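Local coordinates for uncharacterized protein (Neisseria meningitidis MC58, PDB 2R2A) that is of unknown function but, as a zonular occludens toxin N-terminal domain of the P-loop NTPase clan, probably binds nucleotide, at residues L20-S24 against Y182-V188. Numbering follows the deposited sequence. Where two conformers were deposited one is given.
Sequences LKMVS and YTLDKKV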
# COMPACT_ATOMS: atom_id res chain seq x y z
N LEU A 20 -3.95 -10.80 -2.79
CA LEU A 20 -4.93 -11.59 -1.97
C LEU A 20 -4.70 -11.39 -0.48
O LEU A 20 -5.66 -11.31 0.28
CB LEU A 20 -4.82 -13.07 -2.28
CG LEU A 20 -5.35 -13.48 -3.65
CD1 LEU A 20 -4.93 -14.89 -3.86
CD2 LEU A 20 -6.87 -13.33 -3.68
N LYS A 21 -3.43 -11.30 -0.04
CA LYS A 21 -3.19 -10.94 1.36
C LYS A 21 -3.79 -9.56 1.71
O LYS A 21 -4.42 -9.39 2.77
CB LYS A 21 -1.69 -11.02 1.70
CG LYS A 21 -1.36 -10.65 3.16
CD LYS A 21 -2.04 -11.69 4.08
CE LYS A 21 -1.84 -11.41 5.56
NZ LYS A 21 -2.56 -12.56 6.26
N MSE A 22 -3.58 -8.58 0.85
CA MSE A 22 -4.16 -7.24 1.05
C MSE A 22 -5.69 -7.29 1.18
O MSE A 22 -6.26 -6.75 2.14
CB MSE A 22 -3.71 -6.30 -0.07
CG MSE A 22 -4.17 -4.83 0.06
SE MSE A 22 -3.28 -3.92 1.55
CE MSE A 22 -4.77 -3.73 2.86
N VAL A 23 -6.36 -7.94 0.23
CA VAL A 23 -7.83 -8.10 0.30
C VAL A 23 -8.27 -8.85 1.57
O VAL A 23 -9.26 -8.50 2.22
CB VAL A 23 -8.38 -8.80 -0.98
CG1 VAL A 23 -9.94 -8.95 -0.91
CG2 VAL A 23 -7.94 -8.06 -2.27
N SER A 24 -7.50 -9.88 1.96
CA SER A 24 -7.74 -10.61 3.20
C SER A 24 -7.71 -9.67 4.42
O SER A 24 -8.54 -9.76 5.34
CB SER A 24 -6.70 -11.73 3.35
OG SER A 24 -7.09 -12.70 4.31
N TYR A 182 1.88 -18.24 5.68
CA TYR A 182 1.04 -17.35 4.86
C TYR A 182 -0.41 -17.82 4.97
O TYR A 182 -0.67 -19.01 4.83
CB TYR A 182 1.54 -17.42 3.42
CG TYR A 182 0.71 -16.67 2.41
CD1 TYR A 182 0.93 -15.31 2.19
CD2 TYR A 182 -0.28 -17.33 1.66
CE1 TYR A 182 0.17 -14.62 1.26
CE2 TYR A 182 -1.04 -16.64 0.70
CZ TYR A 182 -0.80 -15.28 0.54
OH TYR A 182 -1.53 -14.61 -0.41
N THR A 183 -1.33 -16.90 5.29
CA THR A 183 -2.73 -17.25 5.57
C THR A 183 -3.67 -16.31 4.83
O THR A 183 -3.33 -15.14 4.61
CB THR A 183 -2.99 -17.22 7.12
OG1 THR A 183 -2.27 -18.28 7.76
CG2 THR A 183 -4.44 -17.34 7.45
N LEU A 184 -4.82 -16.81 4.41
CA LEU A 184 -5.84 -15.99 3.74
C LEU A 184 -7.19 -16.20 4.38
O LEU A 184 -7.46 -17.26 4.96
CB LEU A 184 -5.97 -16.34 2.25
CG LEU A 184 -4.74 -16.00 1.37
CD1 LEU A 184 -4.98 -16.40 -0.08
CD2 LEU A 184 -4.39 -14.53 1.45
N ASP A 185 -8.06 -15.20 4.21
CA ASP A 185 -9.50 -15.37 4.54
C ASP A 185 -10.09 -16.29 3.48
O ASP A 185 -9.93 -16.06 2.28
CB ASP A 185 -10.19 -14.01 4.47
CG ASP A 185 -11.60 -14.04 5.07
OD1 ASP A 185 -12.47 -14.78 4.55
OD2 ASP A 185 -11.82 -13.32 6.07
N LYS A 186 -10.75 -17.36 3.89
CA LYS A 186 -11.29 -18.30 2.90
C LYS A 186 -12.38 -17.68 2.00
O LYS A 186 -12.71 -18.23 0.95
CB LYS A 186 -11.77 -19.59 3.58
CG LYS A 186 -12.87 -19.39 4.60
CD LYS A 186 -13.38 -20.72 5.19
CE LYS A 186 -12.43 -21.26 6.29
NZ LYS A 186 -13.15 -22.20 7.21
N LYS A 187 -12.93 -16.53 2.40
CA LYS A 187 -13.91 -15.83 1.57
C LYS A 187 -13.29 -14.74 0.70
O LYS A 187 -13.99 -13.88 0.17
CB LYS A 187 -15.04 -15.24 2.43
CG LYS A 187 -15.74 -16.32 3.21
CD LYS A 187 -17.03 -15.82 3.83
CE LYS A 187 -17.64 -16.93 4.65
NZ LYS A 187 -17.36 -18.28 4.03
N VAL A 188 -11.96 -14.77 0.56
CA VAL A 188 -11.26 -13.68 -0.11
C VAL A 188 -11.81 -13.45 -1.53
O VAL A 188 -11.95 -12.32 -1.97
CB VAL A 188 -9.70 -13.87 -0.10
CG1 VAL A 188 -9.31 -15.03 -0.98
CG2 VAL A 188 -9.00 -12.60 -0.56
O HOH W 1 -0.68 -14.35 6.84
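In this P-loop NTPase-like domain, the helix 18-28 that follows the probable Walker A loop is flanked by the irregular chain leaving edge strand 178-181, and the two segments bury 403 Å² between them. Polar contacts bind the backbone of Thr183 and, as described last, Asp185 to helix side chains. Lys21 NZ donates to Thr183 O at 3.2 Å, and a water accepts from both Lys21 NZ (2.7 Å) and Thr183 N (3.1 Å), so Lys21 holds Thr183 directly at its carbonyl and through a water at its amide. Apolar contacts come from Leu184 and Val188: Leu184 CD1 lies 4.0 Å from Leu20 CB, while Val188 CG2 touches Leu20 CD2 and Val23 CG1, each at 3.8 Å. The Tyr182 ring reaches Lys21 CB through CE1 (4.1 Å), and its hydroxyl hydrogen-bonds Gly17 O of the probable P-loop, tying segment 182-188 to the residue just before helix 18-28. Beyond Leu184 the chain reverses in a type I turn, Val188 N to Asp185 O at 3.0 Å, with an Asx turn from Lys187 N to Asp185 OD1 (2.8 Å); Asp185 OD2 meets Asn28. At the closest CA pair, Asp185 N donates to Ser24 OG at 2.7 Å, with an N-H...O angle of 145°.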